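Local atomic coordinates of okadaic acid binding protein 2-alpha (Halichondria okadai, PDB entry 4WRI), a protein that binds the marine toxin okadaic acid in an internal pocket and is probably involved in accumulating this cytotoxin within the sponge. Residues A[66-70]-A[71-75]; A[92-95]-A[96-100]. All coordinates share one frame; numbering follows the deposited sequence.

Contact 1: A[66-70]-A[71-75]; sequences RHWVN and HCNLG. With OKA (okadaic acid), chain B.
Near the end of helix 61-72, which gives His67 to the okadaic acid pocket, the imidazoles of His67 and His71 run alongside each other as an offset pair with little overlap, planes 19° apart. Their closest atoms are His67 CE1 and His71 CD2, at 3.4 Å. CG is anti to the backbone N in both residues (chi1 174° in His67), which aligns the rings. Methyl C42 of okadaic acid lies over one face of His67, offset toward its rim, 3.5 Å from His67 CD2. Cys72 SG approaches the same imidazole obliquely, 3.9 Å from the centroid of the His67 ring. Phe39 and Trp24 set edge-to-face contacts with His67, and Tyr89 OH holds His71 NE2.

Backbone evidence marks a pi-type turn: Cys72 N donates to His67 O at 2.9 Å, whereas His71 N reaches His67 O only weakly at 3.1 Å. Past the helix the chain curls back, with Leu74 and Gly75 both at positive phi, and Gly75 N binds Val69 O at 2.8 Å. A water donates to Asn70 OD1 and Gly75 O, while the end of the Asn73 side chain stands over one face of the Trp68 indole, its amide plane steeply turned (74°) to the ring.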
loop_
_atom_site.group_PDB
_atom_site.type_symbol
_atom_site.label_atom_id
_atom_site.label_comp_id
_atom_site.label_asym_id
_atom_site.label_seq_id
_atom_site.Cartn_x
_atom_site.Cartn_y
_atom_site.Cartn_z
ATOM N N ARG A 66 3.959 -8.158 11.564
ATOM C CA ARG A 66 5.023 -8.192 10.573
ATOM C C ARG A 66 5.106 -6.883 9.804
ATOM O O ARG A 66 6.206 -6.441 9.435
ATOM C CB ARG A 66 4.839 -9.353 9.597
ATOM C CG ARG A 66 5.136 -10.711 10.257
ATOM C CD ARG A 66 4.875 -11.865 9.296
ATOM N NE ARG A 66 5.709 -11.792 8.103
ATOM C CZ ARG A 66 6.923 -12.325 8.004
ATOM N NH1 ARG A 66 7.453 -12.974 9.030
ATOM N NH2 ARG A 66 7.605 -12.209 6.873
ATOM N N HIS A 67 3.953 -6.277 9.532
ATOM C CA HIS A 67 3.962 -4.982 8.863
ATOM C C HIS A 67 4.723 -3.963 9.717
ATOM O O HIS A 67 5.557 -3.213 9.200
ATOM C CB HIS A 67 2.546 -4.496 8.608
ATOM C CG HIS A 67 2.482 -3.105 8.058
ATOM N ND1 HIS A 67 2.897 -2.795 6.780
ATOM C CD2 HIS A 67 2.099 -1.938 8.631
ATOM C CE1 HIS A 67 2.742 -1.496 6.583
ATOM N NE2 HIS A 67 2.254 -0.954 7.686
ATOM N N TRP A 68 4.432 -3.923 11.014
ATOM C CA TRP A 68 5.121 -3.014 11.929
ATOM C C TRP A 68 6.614 -3.279 11.983
ATOM O O TRP A 68 7.425 -2.357 11.841
ATOM C CB TRP A 68 4.517 -3.146 13.323
ATOM C CG TRP A 68 5.230 -2.373 14.387
ATOM C CD1 TRP A 68 5.923 -2.885 15.442
ATOM C CD2 TRP A 68 5.303 -0.947 14.512
ATOM N NE1 TRP A 68 6.424 -1.866 16.219
ATOM C CE2 TRP A 68 6.067 -0.667 15.666
ATOM C CE3 TRP A 68 4.803 0.120 13.759
ATOM C CZ2 TRP A 68 6.331 0.632 16.094
ATOM C CZ3 TRP A 68 5.072 1.423 14.187
ATOM C CH2 TRP A 68 5.828 1.658 15.348
ATOM N N VAL A 69 7.003 -4.533 12.158
ATOM C CA VAL A 69 8.418 -4.847 12.337
ATOM C C VAL A 69 9.167 -4.759 11.009
ATOM O O VAL A 69 10.172 -4.062 10.900
ATOM C CB VAL A 69 8.603 -6.263 12.960
ATOM C CG1 VAL A 69 10.090 -6.639 13.055
ATOM C CG2 VAL A 69 7.956 -6.311 14.321
ATOM N N ASN A 70 8.685 -5.458 9.989
ATOM C CA ASN A 70 9.447 -5.615 8.750
ATOM C C ASN A 70 9.315 -4.496 7.724
ATOM O O ASN A 70 10.294 -4.120 7.077
ATOM C CB ASN A 70 9.112 -6.958 8.081
ATOM C CG ASN A 70 9.585 -8.145 8.887
ATOM O OD1 ASN A 70 10.614 -8.089 9.557
ATOM N ND2 ASN A 70 8.845 -9.240 8.808
ATOM N N HIS A 71 8.109 -3.972 7.552
ATOM C CA HIS A 71 7.890 -2.917 6.561
ATOM C C HIS A 71 8.179 -1.553 7.155
ATOM O O HIS A 71 8.939 -0.756 6.581
ATOM C CB HIS A 71 6.451 -2.946 6.023
ATOM C CG HIS A 71 6.142 -1.858 5.034
ATOM N ND1 HIS A 71 6.218 -2.037 3.668
ATOM C CD2 HIS A 71 5.754 -0.568 5.219
ATOM C CE1 HIS A 71 5.891 -0.909 3.055
ATOM N NE2 HIS A 71 5.619 0.003 3.978
ATOM N N CYS A 72 7.570 -1.273 8.299
ATOM C CA CYS A 72 7.714 0.051 8.893
ATOM C C CYS A 72 9.042 0.302 9.579
ATOM O O CYS A 72 9.504 1.439 9.600
ATOM C CB CYS A 72 6.598 0.303 9.892
ATOM S SG CYS A 72 4.986 0.423 9.141
ATOM N N ASN A 73 9.634 -0.739 10.144
ATOM C CA ASN A 73 10.793 -0.577 11.020
ATOM C C ASN A 73 11.985 -1.411 10.604
ATOM O O ASN A 73 12.847 -1.705 11.439
ATOM C CB ASN A 73 10.408 -0.885 12.460
ATOM C CG ASN A 73 9.536 0.195 13.053
ATOM O OD1 ASN A 73 8.349 -0.015 13.325
ATOM N ND2 ASN A 73 10.104 1.378 13.219
ATOM N N LEU A 74 12.043 -1.785 9.325
ATOM C CA LEU A 74 13.242 -2.343 8.697
ATOM C C LEU A 74 13.695 -3.655 9.309
ATOM O O LEU A 74 14.886 -3.993 9.246
ATOM C CB LEU A 74 14.392 -1.321 8.709
ATOM C CG LEU A 74 14.057 0.006 8.014
ATOM C CD1 LEU A 74 15.194 1.040 8.096
ATOM C CD2 LEU A 74 13.658 -0.276 6.563
ATOM N N GLY A 75 12.759 -4.379 9.912
ATOM C CA GLY A 75 13.037 -5.680 10.494
ATOM C C GLY A 75 13.499 -5.604 11.934
ATOM O O GLY A 75 13.792 -6.627 12.555
HETATM C C1 OKA B . -4.603 -2.534 3.652
HETATM C C2 OKA B . -5.497 -3.789 3.507
HETATM C C3 OKA B . -4.752 -4.868 2.723
HETATM C C4 OKA B . -3.416 -5.294 3.371
HETATM C C5 OKA B . -2.709 -6.286 2.458
HETATM C C6 OKA B . -1.490 -6.891 3.159
HETATM C C7 OKA B . -1.897 -7.464 4.538
HETATM C C8 OKA B . -2.587 -6.371 5.337
HETATM C C9 OKA B . -3.139 -6.934 6.615
HETATM C C10 OKA B . -2.960 -6.282 7.778
HETATM C C11 OKA B . -2.164 -5.020 7.895
HETATM C C12 OKA B . -2.005 -4.403 6.477
HETATM C C13 OKA B . -0.890 -3.346 6.477
HETATM C C14 OKA B . -0.797 -2.717 5.066
HETATM C C15 OKA B . 0.310 -2.900 4.345
HETATM C C16 OKA B . 0.335 -2.303 2.966
HETATM C C17 OKA B . 1.569 -1.428 2.623
HETATM C C18 OKA B . 1.914 -1.805 1.171
HETATM C C19 OKA B . 0.895 -2.943 0.839
HETATM C C20 OKA B . 1.443 -3.956 -0.077
HETATM C C21 OKA B . 0.338 -5.005 -0.372
HETATM C C22 OKA B . -0.858 -4.250 -0.947
HETATM C C23 OKA B . -1.310 -3.180 0.061
HETATM C C24 OKA B . -2.500 -2.369 -0.551
HETATM C C25 OKA B . -3.532 -3.410 -0.919
HETATM C C26 OKA B . -3.068 -4.563 -1.735
HETATM C C27 OKA B . -2.829 -4.160 -3.207
HETATM C C28 OKA B . -4.183 -3.811 -3.844
HETATM C C29 OKA B . -4.138 -3.568 -5.361
HETATM C C30 OKA B . -5.569 -3.108 -5.769
HETATM C C31 OKA B . -6.667 -4.136 -5.635
HETATM C C32 OKA B . -7.986 -3.640 -6.227
HETATM C C33 OKA B . -7.841 -2.957 -7.582
HETATM C C34 OKA B . -6.608 -2.039 -7.570
HETATM C C35 OKA B . -6.323 -1.627 -9.057
HETATM C C36 OKA B . -5.290 -0.507 -9.029
HETATM C C37 OKA B . -5.818 0.609 -8.173
HETATM C C38 OKA B . -6.125 0.165 -6.766
HETATM C C39 OKA B . -6.283 -5.482 -6.250
HETATM C C40 OKA B . -3.157 -2.426 -5.663
HETATM C C41 OKA B . -4.784 -3.336 -0.559
HETATM C C42 OKA B . -1.214 -2.221 7.443
HETATM C C43 OKA B . -3.580 -6.920 8.992
HETATM C C44 OKA B . -6.795 -3.418 2.805
HETATM O O1 OKA B . -4.157 -2.085 2.596
HETATM O O2 OKA B . -4.384 -2.075 4.776
HETATM O O3 OKA B . -5.816 -4.289 4.799
HETATM O O4 OKA B . -3.721 -5.902 4.634
HETATM O O5 OKA B . -0.707 -7.961 5.204
HETATM O O6 OKA B . -1.628 -5.338 5.569
HETATM O O7 OKA B . 0.477 -3.391 2.103
HETATM O O8 OKA B . -0.247 -2.261 0.258
HETATM O O9 OKA B . -1.902 -5.198 -1.188
HETATM O O10 OKA B . -2.934 -1.426 0.353
HETATM O O11 OKA B . -2.267 -5.281 -3.872
HETATM O O12 OKA B . -5.458 -2.662 -7.154
HETATM O O13 OKA B . -7.072 -0.961 -6.800
HETATM O O HOH W 1 12.997 -9.247 11.232
#

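Contact 2: A[92-95]-A[96-100]; sequences NAWL and LIHSP
Trp94 and His98 make the tight part of this contact, where helix 86-96 gives way to the loop before helix 102-105. The imidazole meets the indole as a T-shaped pair: the planes stand at 75°, and CE1 of His98 sits 3.4 Å above the Trp94 ring, over its centre. The same histidine also grips the backbone of Trp94, since His98 ND1 donates to Trp94 O at 2.6 Å with an N-H...O angle of 158°. That oxygen lies in the plane of the imidazole, so one bond and one ring contact together fix the rotation of the His98 side chain. Ile97 adds CD1, 3.9 Å from Trp94 CE3; its CG1 stands between the backbone N and the carbonyl carbon (chi1 68°), which puts CG1 beside Trp94 O and lets CD1 approach the indole obliquely. Trp13 meets Trp94 edge to face, and the backbone oxygen of the dimethylated lysine at position 7 accepts from Trp94 NE1.

In the fold, the short strand pairs 33-34/84-85 and 124-125/160-161 set among helices are consistent with an EF-hand-like architecture, and helix 86-96 directly follows strand 84-85. The backbone bonding changes here. Leu96 N to Asn92 O and Ile97 N to Ala93 O are ordinary i to i+4 bonds, but the next acceptor, Trp94 O, is taken by the His98 side chain. His98 N goes instead to Leu95 O at 3.1 Å, three residues back. A type I beta turn from Leu96 to Ser99 follows, closed by Ser99 N on Leu96 O at 3.0 Å.

The outer side is looser: Leu95 is exposed and meets the following segment mainly through its backbone. His98 is exposed as a whole residue too, yet its ring stays pinned against Trp94.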
loop_
_atom_site.group_PDB
_atom_site.type_symbol
_atom_site.label_atom_id
_atom_site.label_comp_id
_atom_site.label_asym_id
_atom_site.label_seq_id
_atom_site.Cartn_x
_atom_site.Cartn_y
_atom_site.Cartn_z
ATOM N N ASN A 92 12.579 5.416 6.206
ATOM C CA ASN A 92 12.674 3.961 6.345
ATOM C C ASN A 92 12.257 3.270 5.048
ATOM O O ASN A 92 12.864 2.266 4.641
ATOM C CB ASN A 92 11.792 3.448 7.490
ATOM C CG ASN A 92 12.334 3.823 8.855
ATOM O OD1 ASN A 92 13.389 4.452 8.952
ATOM N ND2 ASN A 92 11.644 3.446 9.906
ATOM N N ALA A 93 11.225 3.805 4.398
ATOM C CA ALA A 93 10.778 3.260 3.114
ATOM C C ALA A 93 11.867 3.425 2.067
ATOM O O ALA A 93 12.018 2.590 1.182
ATOM C CB ALA A 93 9.502 3.945 2.670
ATOM N N TRP A 94 12.640 4.499 2.175
ATOM C CA TRP A 94 13.740 4.701 1.232
ATOM C C TRP A 94 14.762 3.569 1.343
ATOM O O TRP A 94 15.211 3.026 0.327
ATOM C CB TRP A 94 14.370 6.069 1.464
ATOM C CG TRP A 94 15.477 6.443 0.513
ATOM C CD1 TRP A 94 16.765 6.745 0.847
ATOM C CD2 TRP A 94 15.395 6.553 -0.917
ATOM N NE1 TRP A 94 17.480 7.050 -0.283
ATOM C CE2 TRP A 94 16.671 6.938 -1.380
ATOM C CE3 TRP A 94 14.368 6.373 -1.850
ATOM C CZ2 TRP A 94 16.953 7.149 -2.739
ATOM C CZ3 TRP A 94 14.652 6.574 -3.214
ATOM C CH2 TRP A 94 15.932 6.966 -3.636
ATOM N N LEU A 95 15.127 3.207 2.571
ATOM C CA LEU A 95 16.018 2.072 2.770
ATOM C C LEU A 95 15.352 0.780 2.310
ATOM O O LEU A 95 15.985 -0.065 1.675
ATOM C CB LEU A 95 16.442 1.952 4.238
ATOM C CG LEU A 95 17.719 2.713 4.631
ATOM C CD1 LEU A 95 17.628 4.194 4.311
ATOM C CD2 LEU A 95 18.050 2.494 6.109
ATOM N N LEU A 96 14.058 0.641 2.598
ATOM C CA LEU A 96 13.349 -0.605 2.317
ATOM C C LEU A 96 13.311 -0.930 0.820
ATOM O O LEU A 96 13.489 -2.094 0.426
ATOM C CB LEU A 96 11.924 -0.538 2.865
ATOM C CG LEU A 96 11.055 -1.784 2.730
ATOM C CD1 LEU A 96 11.588 -2.900 3.604
ATOM C CD2 LEU A 96 9.618 -1.447 3.096
ATOM N N ILE A 97 13.098 0.079 -0.018
ATOM C CA ILE A 97 12.928 -0.199 -1.441
ATOM C C ILE A 97 14.272 -0.526 -2.087
ATOM O O ILE A 97 14.308 -0.945 -3.249
ATOM C CB ILE A 97 12.219 0.948 -2.214
ATOM C CG1 ILE A 97 13.093 2.198 -2.286
ATOM C CG2 ILE A 97 10.833 1.246 -1.619
ATOM C CD1 ILE A 97 12.544 3.247 -3.201
ATOM N N HIS A 98 15.374 -0.321 -1.352
ATOM C CA HIS A 98 16.683 -0.724 -1.851
ATOM C C HIS A 98 17.045 -2.149 -1.455
ATOM O O HIS A 98 18.076 -2.667 -1.886
ATOM C CB HIS A 98 17.768 0.267 -1.422
ATOM C CG HIS A 98 17.674 1.584 -2.117
ATOM N ND1 HIS A 98 16.788 2.568 -1.735
ATOM C CD2 HIS A 98 18.324 2.069 -3.201
ATOM C CE1 HIS A 98 16.903 3.603 -2.544
ATOM N NE2 HIS A 98 17.833 3.329 -3.441
ATOM N N SER A 99 16.202 -2.788 -0.650
ATOM C CA SER A 99 16.441 -4.168 -0.264
ATOM C C SER A 99 16.202 -5.090 -1.449
ATOM O O SER A 99 15.237 -4.912 -2.194
ATOM C CB SER A 99 15.541 -4.575 0.901
ATOM O OG SER A 99 15.503 -5.986 1.025
ATOM N N PRO A 100 17.093 -6.075 -1.638
ATOM C CA PRO A 100 16.984 -7.034 -2.744
ATOM C C PRO A 100 15.649 -7.773 -2.772
ATOM O O PRO A 100 15.206 -8.195 -3.837
ATOM C CB PRO A 100 18.124 -8.017 -2.458
ATOM C CG PRO A 100 19.144 -7.190 -1.752
ATOM C CD PRO A 100 18.361 -6.229 -0.898
#

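Contacts 1 and 2 have centres 11 Å apart and lie on the same side of the chain's centre, each at the C-terminal end of a helix. Several approaches join them, among them Asn92 ND2, which probably hydrogen-bonds to Cys72 O at 2.9 Å, Leu74 CD1 packed 3.8 Å from Leu95 CD2, and His71 ND1 lying 3.5 Å from Leu96 CD2. Their relation to okadaic acid is graded: contact 1 touches the toxin through His67, whereas the Leu96 side chain of contact 2 stays about 8 Å from it. His71, beside His67 and against Leu96, lies between the ligand-contacting ring and helix 86-96, its own ring also near okadaic acid, His71 CE1 4.4 Å from C17.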